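Local coordinates for putative branched chain amino acid ABC transporter, periplasmic amino acid-binding protein (Brucella ovis, PDB 4XFK) that is probably the periplasmic binding component of an amino-acid ABC transporter, taking up leucine, isoleucine, valine, threonine and alanine, at residues A[9-14]-A[52-57]; A[79-84]-A[109-114]; A[33-38]-A[301-306]. The protein carries 1 engineered substitution. All blocks are in the same frame, centred on the assembly; numbering follows the deposited sequence. Where two conformers were deposited one is given.

Contact 1 (A[9-14]-A[52-57])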
ATOM      1  N   ALA A   9     -33.662  -7.547  -3.083  1.00 28.11           N
ATOM      2  CA  ALA A   9     -32.495  -6.678  -3.204  1.00 27.02           C
ATOM      3  C   ALA A   9     -31.267  -7.446  -3.680  1.00 24.11           C
ATOM      4  O   ALA A   9     -30.971  -8.534  -3.188  1.00 23.71           O
ATOM      5  CB  ALA A   9     -32.202  -5.996  -1.872  1.00 27.32           C
ATOM      6  N   GLU A  10     -30.551  -6.874  -4.642  1.00 21.71           N
ATOM      7  CA  GLU A  10     -29.291  -7.454  -5.079  1.00 20.17           C
ATOM      8  C   GLU A  10     -28.243  -7.287  -3.979  1.00 15.61           C
ATOM      9  O   GLU A  10     -28.003  -6.175  -3.513  1.00 14.84           O
ATOM     10  CB  GLU A  10     -28.790  -6.760  -6.348  1.00 23.01           C
ATOM     11  CG  GLU A  10     -29.657  -6.946  -7.581  1.00 26.18           C
ATOM     12  CD  GLU A  10     -29.101  -6.204  -8.791  1.00 29.47           C
ATOM     13  OE1 GLU A  10     -28.070  -5.507  -8.640  1.00 28.45           O
ATOM     14  OE2 GLU A  10     -29.693  -6.317  -9.889  1.00 32.15           O
ATOM     15  N   PRO A  11     -27.609  -8.387  -3.556  1.00 12.82           N
ATOM     16  CA  PRO A  11     -26.483  -8.193  -2.636  1.00 10.95           C
ATOM     17  C   PRO A  11     -25.238  -7.697  -3.353  1.00  9.70           C
ATOM     18  O   PRO A  11     -25.033  -7.978  -4.538  1.00 11.24           O
ATOM     19  CB  PRO A  11     -26.227  -9.600  -2.088  1.00 13.05           C
ATOM     20  CG  PRO A  11     -26.767 -10.517  -3.138  1.00 15.55           C
ATOM     21  CD  PRO A  11     -27.938  -9.811  -3.758  1.00 13.89           C
ATOM     22  N   LEU A  12     -24.411  -6.963  -2.621  1.00  8.82           N
ATOM     23  CA  LEU A  12     -23.101  -6.568  -3.113  1.00  9.04           C
ATOM     24  C   LEU A  12     -22.144  -7.736  -2.928  1.00  9.59           C
ATOM     25  O   LEU A  12     -22.037  -8.298  -1.836  1.00 10.06           O
ATOM     26  CB  LEU A  12     -22.613  -5.346  -2.345  1.00  9.70           C
ATOM     27  CG  LEU A  12     -21.314  -4.716  -2.838  1.00  9.84           C
ATOM     28  CD1 LEU A  12     -21.461  -4.229  -4.266  1.00 12.46           C
ATOM     29  CD2 LEU A  12     -20.930  -3.581  -1.915  1.00 11.05           C
ATOM     30  N   LYS A  13     -21.458  -8.100  -4.006  1.00  9.30           N
ATOM     31  CA  LYS A  13     -20.487  -9.185  -3.987  1.00  9.03           C
ATOM     32  C   LYS A  13     -19.104  -8.623  -4.294  1.00  7.53           C
ATOM     33  O   LYS A  13     -18.869  -8.061  -5.375  1.00  8.69           O
ATOM     34  CB  LYS A  13     -20.859 -10.257  -5.013  1.00  9.17           C
ATOM     35  CG  LYS A  13     -22.191 -10.954  -4.715  1.00 12.41           C
ATOM     36  CD  LYS A  13     -22.477 -12.053  -5.735  1.00 16.68           C
ATOM     37  CE  LYS A  13     -23.771 -12.796  -5.428  1.00 20.88           C
ATOM     38  NZ  LYS A  13     -23.952 -13.945  -6.359  1.00 24.19           N
ATOM     39  N   ILE A  14     -18.190  -8.787  -3.342  1.00  7.75           N
ATOM     40  CA  ILE A  14     -16.842  -8.247  -3.459  1.00  7.49           C
ATOM     41  C   ILE A  14     -15.843  -9.386  -3.509  1.00  7.26           C
ATOM     42  O   ILE A  14     -15.793 -10.217  -2.595  1.00  8.89           O
ATOM     43  CB  ILE A  14     -16.514  -7.313  -2.274  1.00  8.21           C
ATOM     44  CG1 ILE A  14     -17.536  -6.176  -2.204  1.00  7.60           C
ATOM     45  CG2 ILE A  14     -15.097  -6.767  -2.390  1.00  8.97           C
ATOM     46  CD1 ILE A  14     -17.237  -5.141  -1.147  1.00  9.34           C
ATOM     47  N   LYS A  52     -26.227  -8.613   3.729  1.00  7.76           N
ATOM     48  CA  LYS A  52     -24.796  -8.692   4.006  1.00  8.21           C
ATOM     49  C   LYS A  52     -24.009  -8.552   2.704  1.00  7.79           C
ATOM     50  O   LYS A  52     -24.463  -8.986   1.648  1.00  8.24           O
ATOM     51  CB  LYS A  52     -24.442 -10.020   4.677  1.00  9.18           C
ATOM     52  CG  LYS A  52     -25.125 -10.261   6.008  1.00  9.03           C
ATOM     53  CD  LYS A  52     -24.781  -9.219   7.057  1.00  8.20           C
ATOM     54  CE  LYS A  52     -25.173  -9.736   8.445  1.00  7.49           C
ATOM     55  NZ  LYS A  52     -25.029  -8.718   9.533  1.00  8.90           N
ATOM     56  N   ILE A  53     -22.831  -7.947   2.790  1.00  7.70           N
ATOM     57  CA  ILE A  53     -21.902  -7.956   1.670  1.00  7.46           C
ATOM     58  C   ILE A  53     -21.250  -9.328   1.632  1.00  8.08           C
ATOM     59  O   ILE A  53     -20.768  -9.823   2.653  1.00  8.90           O
ATOM     60  CB  ILE A  53     -20.822  -6.874   1.838  1.00  7.75           C
ATOM     61  CG1 ILE A  53     -21.453  -5.480   1.785  1.00  9.16           C
ATOM     62  CG2 ILE A  53     -19.767  -6.995   0.760  1.00  8.97           C
ATOM     63  CD1 ILE A  53     -20.514  -4.361   2.181  1.00  9.92           C
ATOM     64  N   GLN A  54     -21.265  -9.954   0.464  1.00  8.36           N
ATOM     65  CA  GLN A  54     -20.610 -11.239   0.290  1.00  8.80           C
ATOM     66  C   GLN A  54     -19.153 -11.043  -0.085  1.00  9.17           C
ATOM     67  O   GLN A  54     -18.825 -10.261  -0.981  1.00 10.29           O
ATOM     68  CB  GLN A  54     -21.313 -12.053  -0.788  1.00 10.29           C
ATOM     69  CG  GLN A  54     -22.709 -12.457  -0.375  1.00 13.22           C
ATOM     70  CD  GLN A  54     -23.463 -13.177  -1.472  1.00 14.72           C
ATOM     71  OE1 GLN A  54     -22.886 -13.931  -2.257  1.00 16.95           O
ATOM     72  NE2 GLN A  54     -24.759 -12.940  -1.537  1.00 16.30           N
ATOM     73  N   ILE A  55     -18.281 -11.749   0.622  1.00  9.25           N
ATOM     74  CA  ILE A  55     -16.849 -11.653   0.403  1.00  9.74           C
ATOM     75  C   ILE A  55     -16.415 -12.926  -0.298  1.00  9.77           C
ATOM     76  O   ILE A  55     -16.439 -14.001   0.284  1.00 12.07           O
ATOM     77  CB  ILE A  55     -16.097 -11.482   1.730  1.00 11.97           C
ATOM     78  CG1 ILE A  55     -16.689 -10.316   2.531  1.00 13.50           C
ATOM     79  CG2 ILE A  55     -14.619 -11.264   1.471  1.00 13.47           C
ATOM     80  CD1 ILE A  55     -16.119 -10.188   3.919  1.00 16.83           C
ATOM     81  N   LEU A  56     -16.066 -12.797  -1.571  1.00  8.26           N
ATOM     82  CA  LEU A  56     -15.702 -13.937  -2.394  1.00  9.07           C
ATOM     83  C   LEU A  56     -14.196 -13.954  -2.571  1.00  9.20           C
ATOM     84  O   LEU A  56     -13.621 -13.056  -3.181  1.00 13.40           O
ATOM     85  CB  LEU A  56     -16.366 -13.827  -3.764  1.00  9.73           C
ATOM     86  CG  LEU A  56     -17.889 -13.685  -3.804  1.00 14.11           C
ATOM     87  CD1 LEU A  56     -18.363 -13.649  -5.254  1.00 14.80           C
ATOM     88  CD2 LEU A  56     -18.570 -14.796  -3.016  1.00 19.11           C
ATOM     89  N   GLU A  57     -13.534 -14.970  -2.042  1.00  7.98           N
ATOM     90  CA  GLU A  57     -12.078 -15.016  -2.091  1.00  7.34           C
ATOM     91  C   GLU A  57     -11.578 -15.896  -3.224  1.00  6.90           C
ATOM     92  O   GLU A  57     -12.110 -16.985  -3.451  1.00  7.76           O
ATOM     93  CB  GLU A  57     -11.535 -15.519  -0.756  1.00  8.90           C
ATOM     94  CG  GLU A  57     -11.887 -14.615   0.426  1.00  9.42           C
ATOM     95  CD  GLU A  57     -11.451 -15.197   1.756  1.00 11.79           C
ATOM     96  OE1 GLU A  57     -10.235 -15.222   2.029  1.00 14.02           O
ATOM     97  OE2 GLU A  57     -12.320 -15.640   2.535  1.00 17.16           O
TER

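Contact 2 (A[79-84]-A[109-114])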
ATOM      1  N   ALA A  79     -19.420 -10.938  -8.953  1.00  9.48           N
ATOM      2  CA  ALA A  79     -18.726  -9.857  -8.257  1.00  8.89           C
ATOM      3  C   ALA A  79     -18.872  -8.555  -9.034  1.00  9.36           C
ATOM      4  O   ALA A  79     -18.614  -8.513 -10.240  1.00 12.27           O
ATOM      5  CB  ALA A  79     -17.253 -10.194  -8.060  1.00 10.23           C
ATOM      6  N   GLN A  80     -19.284  -7.494  -8.347  1.00  8.54           N
ATOM      7  CA  GLN A  80     -19.334  -6.164  -8.956  1.00  8.72           C
ATOM      8  C   GLN A  80     -18.090  -5.361  -8.600  1.00  8.04           C
ATOM      9  O   GLN A  80     -17.860  -4.280  -9.147  1.00  8.88           O
ATOM     10  CB  GLN A  80     -20.570  -5.382  -8.496  1.00  8.36           C
ATOM     11  CG  GLN A  80     -21.902  -6.095  -8.668  1.00 11.11           C
ATOM     12  CD  GLN A  80     -22.371  -6.721  -7.365  1.00 12.48           C
ATOM     13  OE1 GLN A  80     -21.573  -6.950  -6.451  1.00 13.50           O
ATOM     14  NE2 GLN A  80     -23.661  -7.003  -7.271  1.00 16.06           N
ATOM     15  N   ILE A  81     -17.309  -5.877  -7.655  1.00  7.81           N
ATOM     16  CA  ILE A  81     -16.123  -5.200  -7.143  1.00  7.49           C
ATOM     17  C   ILE A  81     -14.998  -6.215  -6.978  1.00  6.89           C
ATOM     18  O   ILE A  81     -15.217  -7.326  -6.468  1.00  8.08           O
ATOM     19  CB  ILE A  81     -16.394  -4.534  -5.777  1.00  9.21           C
ATOM     20  CG1 ILE A  81     -17.624  -3.627  -5.868  1.00 14.12           C
ATOM     21  CG2 ILE A  81     -15.159  -3.771  -5.285  1.00 10.05           C
ATOM     22  CD1 ILE A  81     -17.851  -2.794  -4.654  1.00 17.65           C
ATOM     23  N   ILE A  82     -13.811  -5.833  -7.444  1.00  7.01           N
ATOM     24  CA  ILE A  82     -12.587  -6.610  -7.292  0.69  7.10           C
ATOM     25  C   ILE A  82     -11.654  -5.845  -6.360  1.00  6.97           C
ATOM     26  O   ILE A  82     -11.436  -4.648  -6.561  1.00  6.97           O
ATOM     27  CB  ILE A  82     -11.857  -6.756  -8.649  0.69  8.86           C
ATOM     28  CG1 ILE A  82     -12.777  -7.373  -9.712  0.69 11.69           C
ATOM     29  CG2 ILE A  82     -10.545  -7.539  -8.491  0.69  9.04           C
ATOM     30  CD1 ILE A  82     -13.222  -8.783  -9.405  0.69 12.81           C
ATOM     31  N   VAL A  83     -11.096  -6.530  -5.373  1.00  6.10           N
ATOM     32  CA  VAL A  83     -10.132  -5.937  -4.454  1.00  6.76           C
ATOM     33  C   VAL A  83      -8.814  -6.714  -4.504  1.00  6.76           C
ATOM     34  O   VAL A  83      -8.815  -7.955  -4.500  1.00  6.75           O
ATOM     35  CB  VAL A  83     -10.677  -5.969  -3.026  1.00  8.98           C
ATOM     36  CG1 VAL A  83      -9.607  -5.610  -2.039  1.00 11.74           C
ATOM     37  CG2 VAL A  83     -11.898  -5.045  -2.902  1.00 10.79           C
ATOM     38  N   GLN A  84      -7.700  -5.983  -4.543  1.00  6.24           N
ATOM     39  CA  GLN A  84      -6.372  -6.582  -4.604  1.00  7.01           C
ATOM     40  C   GLN A  84      -5.362  -5.510  -4.216  1.00  6.52           C
ATOM     41  O   GLN A  84      -5.650  -4.313  -4.344  1.00  6.60           O
ATOM     42  CB  GLN A  84      -6.092  -7.116  -6.016  1.00  6.39           C
ATOM     43  CG  GLN A  84      -4.715  -7.763  -6.212  1.00  6.26           C
ATOM     44  CD  GLN A  84      -3.645  -6.766  -6.641  1.00  6.78           C
ATOM     45  OE1 GLN A  84      -3.941  -5.604  -6.923  1.00  8.33           O
ATOM     46  NE2 GLN A  84      -2.394  -7.221  -6.688  1.00  7.41           N
ATOM     47  N   GLU A 109     -20.727  -2.201 -15.291  1.00 11.74           N
ATOM     48  CA  GLU A 109     -19.304  -2.053 -15.015  1.00 10.54           C
ATOM     49  C   GLU A 109     -18.881  -2.640 -13.667  1.00  9.39           C
ATOM     50  O   GLU A 109     -19.657  -2.676 -12.708  1.00 10.43           O
ATOM     51  CB  GLU A 109     -18.901  -0.579 -15.107  1.00 11.47           C
ATOM     52  CG  GLU A 109     -19.006   0.006 -16.512  1.00 12.05           C
ATOM     53  CD  GLU A 109     -20.377   0.585 -16.834  1.00 13.43           C
ATOM     54  OE1 GLU A 109     -21.328   0.385 -16.047  1.00 14.41           O
ATOM     55  OE2 GLU A 109     -20.497   1.255 -17.886  1.00 15.56           O
ATOM     56  N   VAL A 110     -17.634  -3.098 -13.618  1.00  9.42           N
ATOM     57  CA  VAL A 110     -17.026  -3.650 -12.414  1.00  9.28           C
ATOM     58  C   VAL A 110     -16.010  -2.650 -11.867  1.00  8.05           C
ATOM     59  O   VAL A 110     -15.285  -2.005 -12.635  1.00  9.15           O
ATOM     60  CB  VAL A 110     -16.353  -5.009 -12.745  1.00  9.41           C
ATOM     61  CG1 VAL A 110     -15.483  -5.513 -11.597  1.00 10.32           C
ATOM     62  CG2 VAL A 110     -17.411  -6.046 -13.128  1.00 11.85           C
ATOM     63  N   LEU A 111     -15.987  -2.495 -10.545  1.00  8.18           N
ATOM     64  CA  LEU A 111     -15.026  -1.619  -9.882  1.00  7.37           C
ATOM     65  C   LEU A 111     -13.793  -2.377  -9.424  1.00  6.98           C
ATOM     66  O   LEU A 111     -13.896  -3.497  -8.935  1.00  9.45           O
ATOM     67  CB  LEU A 111     -15.656  -0.975  -8.649  1.00  9.45           C
ATOM     68  CG  LEU A 111     -16.561   0.229  -8.846  1.00 12.06           C
ATOM     69  CD1 LEU A 111     -17.445   0.424  -7.631  1.00 13.82           C
ATOM     70  CD2 LEU A 111     -15.701   1.460  -9.104  1.00 12.84           C
ATOM     71  N   TYR A 112     -12.629  -1.751  -9.565  1.00  6.48           N
ATOM     72  CA  TYR A 112     -11.404  -2.293  -8.996  1.00  6.36           C
ATOM     73  C   TYR A 112     -10.960  -1.358  -7.862  1.00  6.29           C
ATOM     74  O   TYR A 112     -10.554  -0.214  -8.100  1.00  7.37           O
ATOM     75  CB  TYR A 112     -10.328  -2.443 -10.079  1.00  7.11           C
ATOM     76  CG  TYR A 112      -8.936  -2.797  -9.593  1.00  6.70           C
ATOM     77  CD1 TYR A 112      -8.732  -3.554  -8.433  1.00  6.32           C
ATOM     78  CD2 TYR A 112      -7.818  -2.376 -10.309  1.00  6.37           C
ATOM     79  CE1 TYR A 112      -7.444  -3.855  -8.001  1.00  7.01           C
ATOM     80  CE2 TYR A 112      -6.550  -2.672  -9.886  1.00  7.76           C
ATOM     81  CZ  TYR A 112      -6.363  -3.405  -8.739  1.00  8.38           C
ATOM     82  OH  TYR A 112      -5.079  -3.672  -8.343  1.00 10.51           O
ATOM     83  N   LEU A 113     -11.093  -1.836  -6.629  1.00  6.31           N
ATOM     84  CA  LEU A 113     -10.566  -1.122  -5.471  1.00  6.48           C
ATOM     85  C   LEU A 113      -9.162  -1.626  -5.196  1.00  6.79           C
ATOM     86  O   LEU A 113      -8.954  -2.741  -4.713  1.00  6.83           O
ATOM     87  CB  LEU A 113     -11.453  -1.333  -4.248  1.00  6.98           C
ATOM     88  CG  LEU A 113     -12.943  -1.040  -4.440  1.00  8.97           C
ATOM     89  CD1 LEU A 113     -13.654  -1.231  -3.113  1.00 11.88           C
ATOM     90  CD2 LEU A 113     -13.186   0.356  -4.989  1.00 10.42           C
ATOM     91  N   ASN A 114      -8.201  -0.789  -5.545  1.00  6.03           N
ATOM     92  CA  ASN A 114      -6.798  -1.102  -5.383  1.00  5.40           C
ATOM     93  C   ASN A 114      -6.371  -0.659  -3.992  1.00  6.20           C
ATOM     94  O   ASN A 114      -6.270   0.526  -3.700  1.00  6.45           O
ATOM     95  CB  ASN A 114      -6.031  -0.386  -6.494  1.00  6.51           C
ATOM     96  CG  ASN A 114      -4.538  -0.390  -6.284  1.00  6.19           C
ATOM     97  OD1 ASN A 114      -4.025  -1.004  -5.348  1.00  6.98           O
ATOM     98  ND2 ASN A 114      -3.822   0.318  -7.158  1.00  6.97           N
TER

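Contact 3 (A[33-38]-A[301-306])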
ATOM      1  N   ALA A  33      -6.625 -10.196   6.139  1.00  6.07           N
ATOM      2  CA  ALA A  33      -6.959  -9.776   7.501  1.00  6.86           C
ATOM      3  C   ALA A  33      -7.617  -8.393   7.506  1.00  7.42           C
ATOM      4  O   ALA A  33      -8.624  -8.178   8.179  1.00  7.00           O
ATOM      5  CB  ALA A  33      -5.719  -9.795   8.395  1.00  7.99           C
ATOM      6  N   ALA A  34      -7.053  -7.457   6.738  1.00  6.67           N
ATOM      7  CA  ALA A  34      -7.546  -6.078   6.731  1.00  7.17           C
ATOM      8  C   ALA A  34      -8.912  -5.972   6.048  1.00  6.81           C
ATOM      9  O   ALA A  34      -9.805  -5.254   6.513  1.00  6.94           O
ATOM     10  CB  ALA A  34      -6.542  -5.163   6.052  1.00  7.63           C
ATOM     11  N   VAL A  35      -9.076  -6.696   4.944  1.00  6.28           N
ATOM     12  CA  VAL A  35     -10.342  -6.713   4.226  1.00  6.75           C
ATOM     13  C   VAL A  35     -11.446  -7.357   5.073  1.00  7.69           C
ATOM     14  O   VAL A  35     -12.554  -6.817   5.182  1.00  7.57           O
ATOM     15  CB  VAL A  35     -10.179  -7.408   2.857  1.00  7.40           C
ATOM     16  CG1 VAL A  35     -11.529  -7.625   2.174  1.00  8.04           C
ATOM     17  CG2 VAL A  35      -9.260  -6.581   1.963  1.00  7.84           C
ATOM     18  N   LEU A  36     -11.150  -8.492   5.695  1.00  7.16           N
ATOM     19  CA  LEU A  36     -12.150  -9.130   6.552  1.00  7.26           C
ATOM     20  C   LEU A  36     -12.451  -8.246   7.757  1.00  7.72           C
ATOM     21  O   LEU A  36     -13.587  -8.175   8.208  1.00  8.68           O
ATOM     22  CB  LEU A  36     -11.687 -10.516   7.000  1.00  9.05           C
ATOM     23  CG  LEU A  36     -11.631 -11.538   5.864  1.00 11.72           C
ATOM     24  CD1 LEU A  36     -11.251 -12.915   6.392  1.00 13.13           C
ATOM     25  CD2 LEU A  36     -12.946 -11.598   5.116  1.00 15.83           C
ATOM     26  N   TYR A  37     -11.438  -7.559   8.277  1.00  7.41           N
ATOM     27  CA  TYR A  37     -11.676  -6.642   9.394  1.00  8.32           C
ATOM     28  C   TYR A  37     -12.672  -5.543   9.011  1.00  7.39           C
ATOM     29  O   TYR A  37     -13.680  -5.345   9.692  1.00  8.14           O
ATOM     30  CB  TYR A  37     -10.360  -6.026   9.892  1.00  8.38           C
ATOM     31  CG  TYR A  37     -10.533  -4.944  10.937  1.00  8.37           C
ATOM     32  CD1 TYR A  37     -10.550  -5.253  12.295  1.00  9.24           C
ATOM     33  CD2 TYR A  37     -10.647  -3.607  10.568  1.00  7.99           C
ATOM     34  CE1 TYR A  37     -10.698  -4.258  13.249  1.00  9.27           C
ATOM     35  CE2 TYR A  37     -10.794  -2.609  11.514  1.00  8.97           C
ATOM     36  CZ  TYR A  37     -10.823  -2.936  12.854  1.00  9.76           C
ATOM     37  OH  TYR A  37     -10.965  -1.932  13.788  1.00 11.87           O
ATOM     38  N   GLN A  38     -12.397  -4.818   7.930  1.00  7.12           N
ATOM     39  CA  GLN A  38     -13.212  -3.644   7.641  1.00  7.37           C
ATOM     40  C   GLN A  38     -14.542  -3.971   6.968  1.00  7.33           C
ATOM     41  O   GLN A  38     -15.572  -3.367   7.292  1.00  8.10           O
ATOM     42  CB  GLN A  38     -12.431  -2.580   6.870  1.00  8.18           C
ATOM     43  CG  GLN A  38     -13.169  -1.249   6.827  1.00  9.81           C
ATOM     44  CD  GLN A  38     -13.475  -0.694   8.216  1.00 10.96           C
ATOM     45  OE1 GLN A  38     -12.661  -0.787   9.129  1.00 12.10           O
ATOM     46  NE2 GLN A  38     -14.645  -0.089   8.364  1.00 11.59           N
ATOM     47  N   PHE A 301      -8.276   1.768   5.900  1.00  6.60           N
ATOM     48  CA  PHE A 301      -8.720   3.151   5.749  1.00  7.47           C
ATOM     49  C   PHE A 301      -9.415   3.343   4.394  1.00  7.05           C
ATOM     50  O   PHE A 301     -10.411   4.062   4.280  1.00  6.98           O
ATOM     51  CB  PHE A 301      -7.558   4.142   5.911  1.00  8.18           C
ATOM     52  CG  PHE A 301      -6.841   4.071   7.247  1.00  9.18           C
ATOM     53  CD1 PHE A 301      -7.415   3.455   8.348  1.00 10.02           C
ATOM     54  CD2 PHE A 301      -5.568   4.614   7.387  1.00 12.02           C
ATOM     55  CE1 PHE A 301      -6.736   3.385   9.565  1.00 11.81           C
ATOM     56  CE2 PHE A 301      -4.891   4.559   8.604  1.00 13.34           C
ATOM     57  CZ  PHE A 301      -5.471   3.936   9.685  1.00 13.58           C
ATOM     58  N   GLY A 302      -8.899   2.677   3.369  1.00  7.14           N
ATOM     59  CA  GLY A 302      -9.530   2.724   2.069  1.00  7.24           C
ATOM     60  C   GLY A 302     -10.928   2.155   2.118  1.00  6.83           C
ATOM     61  O   GLY A 302     -11.858   2.721   1.540  1.00  7.04           O
ATOM     62  N   LEU A 303     -11.084   1.034   2.813  1.00  6.43           N
ATOM     63  CA  LEU A 303     -12.407   0.431   2.929  1.00  6.86           C
ATOM     64  C   LEU A 303     -13.325   1.237   3.842  1.00  6.17           C
ATOM     65  O   LEU A 303     -14.539   1.176   3.692  1.00  7.06           O
ATOM     66  CB  LEU A 303     -12.318  -1.032   3.353  1.00  7.03           C
ATOM     67  CG  LEU A 303     -11.739  -1.968   2.291  1.00  7.82           C
ATOM     68  CD1 LEU A 303     -11.486  -3.361   2.873  1.00  9.29           C
ATOM     69  CD2 LEU A 303     -12.666  -2.062   1.090  1.00  8.49           C
ATOM     70  N   GLN A 304     -12.757   2.028   4.756  1.00  6.43           N
ATOM     71  CA  GLN A 304     -13.561   2.994   5.505  1.00  7.11           C
ATOM     72  C   GLN A 304     -14.100   4.090   4.589  1.00  7.50           C
ATOM     73  O   GLN A 304     -15.263   4.476   4.704  1.00  8.37           O
ATOM     74  CB  GLN A 304     -12.781   3.594   6.678  1.00  7.56           C
ATOM     75  CG  GLN A 304     -12.514   2.582   7.774  1.00 11.09           C
ATOM     76  CD  GLN A 304     -11.856   3.175   9.005  1.00 14.72           C
ATOM     77  OE1 GLN A 304     -11.533   4.361   9.040  1.00 19.87           O
ATOM     78  NE2 GLN A 304     -11.652   2.345  10.027  1.00 16.64           N
ATOM     79  N   LEU A 305     -13.277   4.584   3.670  1.00  7.14           N
ATOM     80  CA  LEU A 305     -13.768   5.563   2.711  1.00  8.29           C
ATOM     81  C   LEU A 305     -14.826   4.938   1.807  1.00  8.33           C
ATOM     82  O   LEU A 305     -15.853   5.553   1.535  1.00  8.73           O
ATOM     83  CB  LEU A 305     -12.625   6.147   1.874  1.00  8.69           C
ATOM     84  CG  LEU A 305     -13.069   7.263   0.927  1.00  9.68           C
ATOM     85  CD1 LEU A 305     -13.588   8.462   1.705  1.00  9.20           C
ATOM     86  CD2 LEU A 305     -11.937   7.684   0.011  1.00 13.44           C
ATOM     87  N   PHE A 306     -14.573   3.716   1.347  1.00  7.48           N
ATOM     88  CA  PHE A 306     -15.540   2.971   0.556  1.00  7.94           C
ATOM     89  C   PHE A 306     -16.863   2.813   1.306  1.00  7.71           C
ATOM     90  O   PHE A 306     -17.934   3.025   0.738  1.00  8.78           O
ATOM     91  CB  PHE A 306     -14.951   1.608   0.182  1.00  8.93           C
ATOM     92  CG  PHE A 306     -15.909   0.704  -0.534  1.00  9.52           C
ATOM     93  CD1 PHE A 306     -16.385   1.020  -1.803  1.00 10.39           C
ATOM     94  CD2 PHE A 306     -16.346  -0.466   0.065  1.00 10.36           C
ATOM     95  CE1 PHE A 306     -17.274   0.181  -2.453  1.00 12.31           C
ATOM     96  CE2 PHE A 306     -17.222  -1.306  -0.588  1.00 12.89           C
ATOM     97  CZ  PHE A 306     -17.685  -0.980  -1.842  1.00 12.96           C
TER
HETATM   98  O   HOH W   1     -15.953   0.678   6.127  1.00 27.85           O

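Contact 1 (A[9-14]-A[52-57])
The side-chain amide of Q54 lies between P11 and K13, its nitrogen by the proline and its oxygen by the lysine. With chi1 at -67°, CG stands anti to the carbonyl carbon, and the extended chain beyond it runs side by side with that of K13, the two pointing the same way. OE1 of Q54 comes to 3.5 Å from K13 CE, contacting the methylene part of the lysine. On the amide's other branch, Q54 NE2 meets the proline ring at P11 CG, 3.5 Å away, as the two side chains cross obliquely. L56 adds its CD1 at 4.2 Å from K13 CB.

These residues belong to the first beta-alpha-beta unit of the Periplasmic binding protein fold, in which helix 26-44 joins strand 13-18 to strand 54-59 at one edge of the parallel sheet. Three backbone bonds join the two segments. Q54 N donates to L12 O, I14 N to Q54 O at 2.9 Å and nearly straight (178°), and L56 N to I14 O.

On the face opposite Q54, I53 is the main apolar partner. Its CG2, anti to the backbone N, touches I14 CD1 at 3.7 Å, while its CD1 reaches L12 CD2 at 4.2 Å, the leucine lying alongside. I42 and L39 of helix 26-44 touch I53 and I14 respectively.

Contact 2 (A[79-84]-A[109-114])
I81 and L113 form the apolar centre, their side chains crossing with the branch methyl I81 CG2 3.6 Å from L113 CG. Next to them V83 adds its CG2 at 4.0 Å from L113 CB, so that L113 is shared between two residues of the neighbouring strand on the face that carries I81, V83, L111 and L113. Through the sheet, on the side of I82 and Y112, I82 CG1 packs against V110 CG1 at 3.8 Å in one of the two conformers of the isoleucine.

The two strands run parallel, their short axes 4.7 Å apart, and with helix 88-104 between them in sequence they make a beta-alpha-beta unit of the N-terminal lobe's sheet. L111 N donates to Q80 O, I82 N to L111 O and L113 N to I82 O; a last bond, Q84 N to L113 O, is weak.

Toward the C-terminal ends of the strands the character turns polar. I82 O lies in the plane of the Y112 ring at its edge, and N114 CB sits over one face, offset toward the rim. The Y112 hydroxyl donates to Q84 OE1 at 2.7 Å, a short bond in which OH is tilted 22° from the carbonyl plane. A bend at chi2 (-89°) sets CD of the glutamine off the extended line, with OE1 at the tyrosine hydroxyl and NE2 held by S87 O. N114 OD1 accepts from the backbone N of both G116 and A117; G116 is among the residues that bind sodium in this structure, as is G85, which follows Q84.

Contact 3 (A[33-38]-A[301-306])
The carboxamides of Q38 and Q304 meet with their planes 75° apart, the two side chains crossing at about a right angle. One face of the Q38 amide is covered by the aliphatic Q304 CG, which lies 3.4 Å from Q38 CD and almost as near to both the oxygen and the nitrogen. From above that same face Q304 NE2 approaches Q38 OE1 at 3.4 Å, a weak hydrogen bond although its N-H points well at the acceptor (164°). The nitrogen of the Q38 amide is bridged to the other helix by a water: NE2 donates to the water at 2.7 Å, and this water in turn donates to the backbone L303 O. OE1 of this buried glutamine is thus met directly from the facing helix, NE2 only through the water.

Q38 CG is anti to the backbone N and the chain then bends at chi2. Its CG rests 3.6 Å from L303 CB, the two side chains overlapping in antiparallel fashion. L303 CD1 reaches farther back along the helix, to V35 CA at 3.8 Å and to V35 CG2.

The short helix axes are 9.6 Å apart, their N-to-C directions 33° apart. Helix 26-44 also meets helix 274-288, Y37 touching V287 and bonding through OH to D283, while V35 touches L115 beyond strand 111-114. F301 and L305 of helix 296-312 face Y341 of strand 339-343.

All three contacts belong to the lobe built on the five-stranded parallel sheet. Strands 13-18 and 81-84 are neighbours in it, so contacts 1 and 2, with centres about 12 Å apart, continue one another; Q80 stitches them by its amide, with probable bonds to K13 N and P11 O. Contact 3 lies about 15 Å from contact 1 and 14 Å from contact 2 between centres, and covers one sheet face, where F306 packs on I14, I81 and L113. Contact 1 closes before contact 2 opens, whereas contact 3 crosses the first and encloses the second, bringing the late helix 296-312 back onto the sheet formed by the chain's beginning.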